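Side-chain contacts in hypothetical protein PH1320 (Pyrococcus horikoshii, PDB 2E87), which is of unknown cellular function but binds GDP through an OBG-type G domain and probably works as a GTP-binding protein: residues A186-K191 with Y216-T221; Y252-S257 with E302-E307; N311-S316 with D324-E329. All coordinates share one frame; numbering follows the deposited sequence.

Interaction 1: A186-K191 with Y216-T221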
loop_
_atom_site.group_PDB
_atom_site.type_symbol
_atom_site.label_atom_id
_atom_site.label_comp_id
_atom_site.label_asym_id
_atom_site.label_seq_id
_atom_site.Cartn_x
_atom_site.Cartn_y
_atom_site.Cartn_z
ATOM N N ALA A 186 11.399 1.788 -25.034
ATOM C CA ALA A 186 12.684 1.713 -25.716
ATOM C C ALA A 186 13.754 1.395 -24.679
ATOM O O ALA A 186 14.797 0.806 -24.978
ATOM C CB ALA A 186 12.996 3.052 -26.387
ATOM N N LEU A 187 13.469 1.787 -23.447
ATOM C CA LEU A 187 14.387 1.605 -22.337
ATOM C C LEU A 187 14.293 0.215 -21.705
ATOM O O LEU A 187 15.298 -0.344 -21.268
ATOM C CB LEU A 187 14.094 2.691 -21.292
ATOM C CG LEU A 187 15.140 3.695 -20.791
ATOM C CD1 LEU A 187 16.197 3.979 -21.844
ATOM C CD2 LEU A 187 14.415 4.974 -20.378
ATOM N N THR A 188 13.099 -0.363 -21.672
ATOM C CA THR A 188 12.964 -1.658 -21.029
ATOM C C THR A 188 13.181 -2.859 -21.920
ATOM O O THR A 188 13.046 -2.784 -23.141
ATOM C CB THR A 188 11.595 -1.816 -20.342
ATOM O OG1 THR A 188 10.551 -1.818 -21.324
ATOM C CG2 THR A 188 11.372 -0.689 -19.366
ATOM N N THR A 189 13.515 -3.971 -21.274
ATOM C CA THR A 189 13.760 -5.235 -21.946
ATOM C C THR A 189 12.443 -5.959 -22.205
ATOM O O THR A 189 11.939 -5.974 -23.334
ATOM C CB THR A 189 14.649 -6.129 -21.094
ATOM O OG1 THR A 189 15.893 -5.464 -20.848
ATOM C CG2 THR A 189 14.899 -7.443 -21.801
ATOM N N ALA A 190 11.882 -6.560 -21.165
ATOM C CA ALA A 190 10.617 -7.269 -21.311
ATOM C C ALA A 190 9.533 -6.258 -21.635
ATOM O O ALA A 190 9.743 -5.056 -21.506
ATOM C CB ALA A 190 10.276 -8.000 -20.027
ATOM N N LYS A 191 8.372 -6.733 -22.061
ATOM C CA LYS A 191 7.294 -5.806 -22.368
ATOM C C LYS A 191 6.839 -5.150 -21.073
ATOM O O LYS A 191 6.906 -5.745 -19.995
ATOM C CB LYS A 191 6.119 -6.524 -23.040
ATOM C CG LYS A 191 6.410 -6.983 -24.466
ATOM C CD LYS A 191 6.757 -5.811 -25.385
ATOM C CE LYS A 191 7.219 -6.295 -26.759
ATOM N NZ LYS A 191 6.189 -7.122 -27.455
ATOM N N TYR A 216 16.869 -2.291 -13.036
ATOM C CA TYR A 216 16.428 -0.908 -12.896
ATOM C C TYR A 216 14.974 -0.836 -13.286
ATOM O O TYR A 216 14.588 -1.301 -14.357
ATOM C CB TYR A 216 17.234 0.027 -13.788
ATOM C CG TYR A 216 18.680 0.079 -13.415
ATOM C CD1 TYR A 216 19.579 -0.843 -13.933
ATOM C CD2 TYR A 216 19.151 1.019 -12.501
ATOM C CE1 TYR A 216 20.909 -0.836 -13.549
ATOM C CE2 TYR A 216 20.477 1.029 -12.111
ATOM C CZ TYR A 216 21.352 0.093 -12.642
ATOM O OH TYR A 216 22.674 0.073 -12.260
ATOM N N GLN A 217 14.159 -0.271 -12.409
ATOM C CA GLN A 217 12.742 -0.152 -12.693
ATOM C C GLN A 217 12.430 1.187 -13.404
ATOM O O GLN A 217 12.960 2.232 -13.040
ATOM C CB GLN A 217 11.948 -0.260 -11.389
ATOM C CG GLN A 217 10.459 -0.407 -11.603
ATOM C CD GLN A 217 9.699 -0.602 -10.313
ATOM O OE1 GLN A 217 9.755 0.235 -9.404
ATOM N NE2 GLN A 217 8.977 -1.710 -10.222
ATOM N N ILE A 218 11.569 1.137 -14.416
ATOM C CA ILE A 218 11.184 2.334 -15.161
ATOM C C ILE A 218 9.659 2.481 -15.158
ATOM O O ILE A 218 8.948 1.536 -15.485
ATOM C CB ILE A 218 11.613 2.262 -16.660
ATOM C CG1 ILE A 218 13.032 1.686 -16.811
ATOM C CG2 ILE A 218 11.553 3.651 -17.270
ATOM C CD1 ILE A 218 14.128 2.526 -16.185
ATOM N N ILE A 219 9.159 3.658 -14.783
ATOM C CA ILE A 219 7.716 3.909 -14.806
ATOM C C ILE A 219 7.439 5.264 -15.434
ATOM O O ILE A 219 8.276 6.161 -15.387
ATOM C CB ILE A 219 7.073 3.933 -13.391
ATOM C CG1 ILE A 219 7.580 5.135 -12.603
ATOM C CG2 ILE A 219 7.388 2.660 -12.644
ATOM C CD1 ILE A 219 6.875 5.329 -11.273
ATOM N N ASP A 220 6.279 5.403 -16.063
ATOM C CA ASP A 220 5.909 6.706 -16.614
ATOM C C ASP A 220 4.777 7.245 -15.741
ATOM O O ASP A 220 4.210 6.513 -14.917
ATOM C CB ASP A 220 5.511 6.637 -18.098
ATOM C CG ASP A 220 4.374 5.687 -18.374
ATOM O OD1 ASP A 220 3.876 5.010 -17.447
ATOM O OD2 ASP A 220 3.984 5.625 -19.556
ATOM N N THR A 221 4.438 8.513 -15.908
ATOM C CA THR A 221 3.444 9.100 -15.036
ATOM C C THR A 221 2.215 9.734 -15.664
ATOM O O THR A 221 1.771 10.800 -15.234
ATOM C CB THR A 221 4.135 10.128 -14.153
ATOM O OG1 THR A 221 4.777 11.107 -14.978
ATOM C CG2 THR A 221 5.188 9.448 -13.287
#
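T188 and I218 make the close part of this contact, a single methyl set against a branched aliphatic chain. The CG2 methyl of T188 lies 3.9 Å from I218 CG1 and 4.0 Å from I218 CB, so it rests alongside the root of the isoleucine, and the two side chains run antiparallel beside one another. The threonine torsion (chi1 66°) explains this: it puts OG1 between the backbone N and the carbonyl carbon and leaves CG2 pointing across to the strand. L187, one residue earlier, approaches less closely, with its CD2 at 4.4 Å from I218 CG2, while the same side chain also touches I323 and I330 of helix 323-350. I218 is backed by V170 and I172 of the neighbouring parallel strand and by F209 on the other flank. In the G-domain fold this is where helix 180-187, which follows the P-loop, lies over the sheet; strand 214-220 then runs into a D-T-P-G sequence that starts at D220 and matches the DxxG motif of GTPases. The outer side of the contact is looser and more polar. T188 has just left helical geometry, and its hydroxyl has two candidate partners, L184 O in the helix and A190 O at 3.3 Å from T188 OG1, both weak, with the proton's choice unsettled. Beyond it T189, A190 and K191 are exposed and do not reach the strand segment, though T189 touches F209; the backbone of T189 is tied to Q208, and the K191 side chain is poorly ordered.

Interaction 2: Y252-S257 with E302-E307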
loop_
_atom_site.group_PDB
_atom_site.type_symbol
_atom_site.label_atom_id
_atom_site.label_comp_id
_atom_site.label_asym_id
_atom_site.label_seq_id
_atom_site.Cartn_x
_atom_site.Cartn_y
_atom_site.Cartn_z
ATOM N N TYR A 252 12.833 13.996 -17.181
ATOM C CA TYR A 252 11.819 14.925 -17.643
ATOM C C TYR A 252 11.979 15.133 -19.137
ATOM O O TYR A 252 13.018 15.614 -19.594
ATOM C CB TYR A 252 11.946 16.272 -16.940
ATOM C CG TYR A 252 10.697 17.085 -17.098
ATOM C CD1 TYR A 252 9.692 17.025 -16.138
ATOM C CD2 TYR A 252 10.465 17.826 -18.257
ATOM C CE1 TYR A 252 8.474 17.673 -16.329
ATOM C CE2 TYR A 252 9.256 18.479 -18.454
ATOM C CZ TYR A 252 8.261 18.396 -17.481
ATOM O OH TYR A 252 7.051 19.025 -17.651
ATOM N N ILE A 253 10.946 14.774 -19.890
ATOM C CA ILE A 253 10.983 14.916 -21.332
ATOM C C ILE A 253 10.273 16.168 -21.844
ATOM O O ILE A 253 9.115 16.416 -21.503
ATOM C CB ILE A 253 10.323 13.720 -22.041
ATOM C CG1 ILE A 253 10.947 12.399 -21.578
ATOM C CG2 ILE A 253 10.470 13.886 -23.544
ATOM C CD1 ILE A 253 10.310 11.164 -22.207
ATOM N N PHE A 254 10.989 16.940 -22.660
ATOM C CA PHE A 254 10.462 18.138 -23.319
ATOM C C PHE A 254 10.253 17.743 -24.786
ATOM O O PHE A 254 10.979 16.896 -25.303
ATOM C CB PHE A 254 11.474 19.288 -23.324
ATOM C CG PHE A 254 11.587 20.030 -22.028
ATOM C CD1 PHE A 254 12.634 19.766 -21.151
ATOM C CD2 PHE A 254 10.671 21.026 -21.703
ATOM C CE1 PHE A 254 12.769 20.486 -19.973
ATOM C CE2 PHE A 254 10.793 21.751 -20.533
ATOM C CZ PHE A 254 11.843 21.484 -19.664
ATOM N N ASP A 255 9.274 18.358 -25.446
ATOM C CA ASP A 255 9.013 18.117 -26.868
ATOM C C ASP A 255 9.114 19.474 -27.565
ATOM O O ASP A 255 8.126 20.191 -27.702
ATOM C CB ASP A 255 7.614 17.520 -27.089
ATOM C CG ASP A 255 7.229 17.465 -28.573
ATOM O OD1 ASP A 255 8.123 17.679 -29.425
ATOM O OD2 ASP A 255 6.043 17.206 -28.892
ATOM N N PRO A 256 10.316 19.841 -28.015
ATOM C CA PRO A 256 10.540 21.128 -28.691
ATOM C C PRO A 256 9.704 21.375 -29.945
ATOM O O PRO A 256 9.534 22.512 -30.357
ATOM C CB PRO A 256 12.035 21.101 -29.002
ATOM C CG PRO A 256 12.593 20.194 -27.968
ATOM C CD PRO A 256 11.575 19.090 -27.904
ATOM N N SER A 257 9.192 20.308 -30.546
ATOM C CA SER A 257 8.385 20.413 -31.757
ATOM C C SER A 257 6.971 20.927 -31.443
ATOM O O SER A 257 6.284 21.484 -32.304
ATOM C CB SER A 257 8.267 19.040 -32.410
ATOM O OG SER A 257 7.182 18.315 -31.837
ATOM N N GLU A 302 17.705 24.072 -24.655
ATOM C CA GLU A 302 19.035 23.814 -24.111
ATOM C C GLU A 302 19.487 24.993 -23.261
ATOM O O GLU A 302 20.019 24.810 -22.168
ATOM C CB GLU A 302 20.049 23.568 -25.227
ATOM C CG GLU A 302 19.778 22.321 -26.036
ATOM C CD GLU A 302 21.054 21.649 -26.504
ATOM O OE1 GLU A 302 21.862 21.253 -25.637
ATOM O OE2 GLU A 302 21.250 21.516 -27.732
ATOM N N LYS A 303 19.258 26.201 -23.763
ATOM C CA LYS A 303 19.639 27.409 -23.049
ATOM C C LYS A 303 18.994 27.350 -21.676
ATOM O O LYS A 303 19.680 27.275 -20.661
ATOM C CB LYS A 303 19.158 28.641 -23.816
ATOM C CG LYS A 303 19.886 29.940 -23.481
ATOM C CD LYS A 303 19.571 31.016 -24.525
ATOM C CE LYS A 303 20.488 32.234 -24.403
ATOM N NZ LYS A 303 20.328 33.185 -25.551
ATOM N N PHE A 304 17.666 27.368 -21.658
ATOM C CA PHE A 304 16.893 27.304 -20.418
ATOM C C PHE A 304 17.374 26.198 -19.486
ATOM O O PHE A 304 17.588 26.424 -18.292
ATOM C CB PHE A 304 15.418 27.060 -20.738
ATOM C CG PHE A 304 14.603 26.649 -19.548
ATOM C CD1 PHE A 304 14.239 27.575 -18.584
ATOM C CD2 PHE A 304 14.215 25.331 -19.383
ATOM C CE1 PHE A 304 13.498 27.191 -17.470
ATOM C CE2 PHE A 304 13.476 24.936 -18.274
ATOM C CZ PHE A 304 13.117 25.868 -17.316
ATOM N N VAL A 305 17.527 24.996 -20.036
ATOM C CA VAL A 305 17.958 23.847 -19.251
ATOM C C VAL A 305 19.311 24.048 -18.599
ATOM O O VAL A 305 19.445 23.922 -17.384
ATOM C CB VAL A 305 18.022 22.570 -20.106
ATOM C CG1 VAL A 305 18.623 21.434 -19.293
ATOM C CG2 VAL A 305 16.634 22.196 -20.577
ATOM N N LYS A 306 20.319 24.352 -19.405
ATOM C CA LYS A 306 21.651 24.552 -18.864
ATOM C C LYS A 306 21.660 25.652 -17.809
ATOM O O LYS A 306 22.473 25.625 -16.889
ATOM C CB LYS A 306 22.640 24.836 -19.999
ATOM C CG LYS A 306 22.872 23.598 -20.858
ATOM C CD LYS A 306 23.685 23.860 -22.110
ATOM C CE LYS A 306 23.859 22.566 -22.909
ATOM N NZ LYS A 306 24.546 22.755 -24.217
ATOM N N GLU A 307 20.734 26.597 -17.921
ATOM C CA GLU A 307 20.646 27.679 -16.952
ATOM C C GLU A 307 20.158 27.182 -15.597
ATOM O O GLU A 307 20.332 27.861 -14.586
ATOM C CB GLU A 307 19.710 28.778 -17.453
ATOM C CG GLU A 307 20.233 29.522 -18.664
ATOM C CD GLU A 307 19.338 30.679 -19.056
ATOM O OE1 GLU A 307 19.107 31.557 -18.197
ATOM O OE2 GLU A 307 18.870 30.708 -20.218
#
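F254 reaches from the end of its strand to two neighbouring residues of helix 295-307 and meets them with the far end of its ring. Its CZ stands 4.1 Å from F304 CE2, the two side chains nearly perpendicular, while its CE1 lies 4.3 Å from the CG2 methyl of V305. The contact is wholly apolar and involves no hydrogen bond between the segments. F304 arrives there because its CG is anti to the backbone N (chi1 166°), which swings the ring off the helix toward the sheet.

In the next shell, Y252 CD2 sits 3.9 Å above one face of the F254 ring, displaced from the ring centre toward its outer atoms. V285 of the adjacent strand touches both F254 and V305, L301 packs on F254 from the same helix, and F304 is flanked by I268 and E272 of helix 264-277.

Farther out, the chain after F254 is held by an Asx turn. D255 OD1 takes a 2.7 Å bond from S257 OG on its syn side and a 3.1 Å bond from S257 N, which comes from above the carboxylate plane. The other oxygen, OD2, forms a salt bridge with K289, next to the GDP-binding N288. A hydrophobic helix-on-sheet layer of this kind, here with the F254 side chain about 11 Å from the bound GDP, belongs to the alpha/beta core of P-loop GTPases.

Interaction 3: N311-S316 with D324-E329. With GDP (guanosine-5'-diphosphate), chain F.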
loop_
_atom_site.group_PDB
_atom_site.type_symbol
_atom_site.label_atom_id
_atom_site.label_comp_id
_atom_site.label_asym_id
_atom_site.label_seq_id
_atom_site.Cartn_x
_atom_site.Cartn_y
_atom_site.Cartn_z
ATOM N N ASN A 311 22.455 19.283 -17.678
ATOM C CA ASN A 311 23.011 18.991 -18.984
ATOM C C ASN A 311 22.061 17.983 -19.633
ATOM O O ASN A 311 22.089 16.786 -19.325
ATOM C CB ASN A 311 24.419 18.406 -18.823
ATOM C CG ASN A 311 25.228 18.435 -20.115
ATOM O OD1 ASN A 311 26.448 18.229 -20.100
ATOM N ND2 ASN A 311 24.553 18.682 -21.239
ATOM N N PRO A 312 21.200 18.464 -20.536
ATOM C CA PRO A 312 20.222 17.637 -21.240
ATOM C C PRO A 312 20.807 16.698 -22.284
ATOM O O PRO A 312 21.920 16.893 -22.771
ATOM C CB PRO A 312 19.297 18.672 -21.865
ATOM C CG PRO A 312 20.248 19.758 -22.233
ATOM C CD PRO A 312 21.118 19.862 -20.994
ATOM N N ILE A 313 20.033 15.674 -22.617
ATOM C CA ILE A 313 20.422 14.699 -23.615
ATOM C C ILE A 313 19.410 14.785 -24.757
ATOM O O ILE A 313 18.204 14.631 -24.540
ATOM C CB ILE A 313 20.383 13.273 -23.045
ATOM C CG1 ILE A 313 21.366 13.152 -21.880
ATOM C CG2 ILE A 313 20.681 12.267 -24.143
ATOM C CD1 ILE A 313 21.354 11.796 -21.203
ATOM N N LYS A 314 19.896 15.048 -25.966
ATOM C CA LYS A 314 19.028 15.129 -27.136
ATOM C C LYS A 314 18.712 13.705 -27.612
ATOM O O LYS A 314 19.605 12.865 -27.678
ATOM C CB LYS A 314 19.733 15.950 -28.217
ATOM C CG LYS A 314 19.838 17.422 -27.830
ATOM C CD LYS A 314 20.778 18.241 -28.722
ATOM C CE LYS A 314 22.256 18.059 -28.340
ATOM N NZ LYS A 314 23.177 18.922 -29.155
ATOM N N ILE A 315 17.450 13.420 -27.926
ATOM C CA ILE A 315 17.066 12.069 -28.358
ATOM C C ILE A 315 15.834 12.006 -29.261
ATOM O O ILE A 315 15.169 13.009 -29.527
ATOM C CB ILE A 315 16.728 11.132 -27.143
ATOM C CG1 ILE A 315 15.318 11.439 -26.620
ATOM C CG2 ILE A 315 17.736 11.312 -26.011
ATOM C CD1 ILE A 315 14.771 10.427 -25.612
ATOM N N SER A 316 15.536 10.792 -29.713
ATOM C CA SER A 316 14.362 10.503 -30.529
ATOM C C SER A 316 13.900 9.134 -30.060
ATOM O O SER A 316 14.383 8.110 -30.531
ATOM C CB SER A 316 14.699 10.451 -32.016
ATOM O OG SER A 316 13.613 9.894 -32.745
ATOM N N ASP A 324 20.499 5.022 -26.050
ATOM C CA ASP A 324 21.647 4.444 -25.368
ATOM C C ASP A 324 22.352 5.484 -24.500
ATOM O O ASP A 324 22.973 5.148 -23.495
ATOM C CB ASP A 324 22.603 3.825 -26.390
ATOM C CG ASP A 324 21.945 2.693 -27.178
ATOM O OD1 ASP A 324 21.600 1.658 -26.559
ATOM O OD2 ASP A 324 21.762 2.842 -28.409
ATOM N N LEU A 325 22.256 6.753 -24.869
ATOM C CA LEU A 325 22.879 7.781 -24.050
ATOM C C LEU A 325 22.074 7.892 -22.755
ATOM O O LEU A 325 22.633 8.152 -21.694
ATOM C CB LEU A 325 22.884 9.121 -24.778
ATOM C CG LEU A 325 23.768 9.222 -26.030
ATOM C CD1 LEU A 325 23.575 10.586 -26.699
ATOM C CD2 LEU A 325 25.227 9.028 -25.642
ATOM N N VAL A 326 20.760 7.687 -22.845
ATOM C CA VAL A 326 19.899 7.769 -21.665
ATOM C C VAL A 326 20.142 6.585 -20.728
ATOM O O VAL A 326 20.322 6.763 -19.517
ATOM C CB VAL A 326 18.393 7.799 -22.053
ATOM C CG1 VAL A 326 17.537 7.753 -20.791
ATOM C CG2 VAL A 326 18.083 9.070 -22.876
ATOM N N LYS A 327 20.162 5.383 -21.301
ATOM C CA LYS A 327 20.383 4.160 -20.541
ATOM C C LYS A 327 21.718 4.294 -19.822
ATOM O O LYS A 327 21.838 4.007 -18.631
ATOM C CB LYS A 327 20.425 2.967 -21.493
ATOM C CG LYS A 327 19.987 1.658 -20.897
ATOM C CD LYS A 327 20.210 0.529 -21.884
ATOM C CE LYS A 327 19.411 -0.712 -21.524
ATOM N NZ LYS A 327 17.969 -0.530 -21.855
ATOM N N GLU A 328 22.719 4.746 -20.564
ATOM C CA GLU A 328 24.053 4.930 -20.016
ATOM C C GLU A 328 23.976 5.846 -18.810
ATOM O O GLU A 328 24.483 5.524 -17.738
ATOM C CB GLU A 328 24.981 5.580 -21.049
ATOM C CG GLU A 328 25.618 4.660 -22.090
ATOM C CD GLU A 328 26.405 5.450 -23.153
ATOM O OE1 GLU A 328 27.237 6.316 -22.778
ATOM O OE2 GLU A 328 26.189 5.200 -24.363
ATOM N N GLU A 329 23.347 6.999 -19.003
ATOM C CA GLU A 329 23.231 7.987 -17.940
ATOM C C GLU A 329 22.424 7.468 -16.741
ATOM O O GLU A 329 22.698 7.851 -15.597
ATOM C CB GLU A 329 22.614 9.276 -18.496
ATOM C CG GLU A 329 22.567 10.432 -17.512
ATOM C CD GLU A 329 23.929 10.757 -16.925
ATOM O OE1 GLU A 329 24.909 10.835 -17.700
ATOM O OE2 GLU A 329 24.020 10.944 -15.691
HETATM P PB GDP F . 3.298 9.992 -23.641
HETATM O O1B GDP F . 1.835 10.389 -23.693
HETATM O O2B GDP F . 4.220 11.172 -23.027
HETATM O O3B GDP F . 3.633 8.550 -23.247
HETATM O O3A GDP F . 3.706 10.035 -25.181
HETATM P PA GDP F . 3.938 8.813 -26.214
HETATM O O1A GDP F . 5.043 7.923 -25.764
HETATM O O2A GDP F . 2.555 7.982 -26.358
HETATM O "O5'" GDP F . 4.346 9.486 -27.616
HETATM C "C5'" GDP F . 3.255 10.314 -28.062
HETATM C "C4'" GDP F . 3.267 10.411 -29.599
HETATM O "O4'" GDP F . 4.572 10.938 -30.049
HETATM C "C3'" GDP F . 3.145 9.072 -30.329
HETATM O "O3'" GDP F . 2.313 8.765 -31.451
HETATM C "C2'" GDP F . 4.610 8.600 -30.411
HETATM O "O2'" GDP F . 4.718 7.718 -31.546
HETATM C "C1'" GDP F . 5.239 9.900 -30.866
HETATM N N9 GDP F . 6.686 9.955 -30.613
HETATM C C8 GDP F . 7.363 9.474 -29.522
HETATM N N7 GDP F . 8.644 9.704 -29.647
HETATM C C5 GDP F . 8.870 10.347 -30.819
HETATM C C6 GDP F . 10.042 10.846 -31.492
HETATM O O6 GDP F . 11.157 10.723 -30.994
HETATM N N1 GDP F . 9.878 11.467 -32.709
HETATM C C2 GDP F . 8.614 11.608 -33.275
HETATM N N2 GDP F . 8.482 12.229 -34.487
HETATM N N3 GDP F . 7.531 11.146 -32.665
HETATM C C4 GDP F . 7.611 10.519 -31.452
#
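S316 OG has three polar partners: it lies 3.1 Å from O6 of GDP, receives a bond from the backbone N of K319 and has a weak partner in D291 OD1, so its single proton could serve either the guanine or the aspartate. A chi1 of 168°, with OG anti to the backbone N, turns the hydroxyl to the base. The S-A-L-K sequence that begins here fits the SAK-type guanine-binding motif of GTPases.

Two isoleucines pack strand 313-314 and the residue after it on helix 323-350. I313 meets the helix with both branches: its CG2 is 3.9 Å from L325 CB, and its extended CD1 (chi2 177°) reaches 3.9 Å from E329 CB. The E329 chain bends at chi2, carrying its carboxylate away from that methyl. Nearer the ligand, I315 CG2 meets V326 CG2 at 3.9 Å, one side chain lying athwart the other, and I315 also touches N288, another GDP-binding residue.

Between the two segments the contact is apolar packing with no hydrogen bond, joining the strand just before S316 to the helix; the side-chain hydrogen bonding toward the ligand is at S316, where K319 N and, weakly, D291 OD1 would help orient the hydroxyl.

In the fold
All three contacts set a helix end or face against one sheet of the G domain. Interaction 2 is the most fully interior, with each touching residue buried; interaction 1 is nearly so, and interaction 3 runs out to the exposed L325. Interactions 1 and 3 adjoin through helix 323-350, L187 CD1 lying 4.1 Å from V326 CG1. Interaction 2 rests on V285, whereas interaction 3 uses L284 and V286, consistent with opposite faces of strand 283-287. Interactions 2 and 3 meet where P312 packs on V305. Across the segments the chemistry is apolar throughout; the polar side-chain bonds lie beside these apolar contacts, and only interaction 3 touches the nucleotide directly.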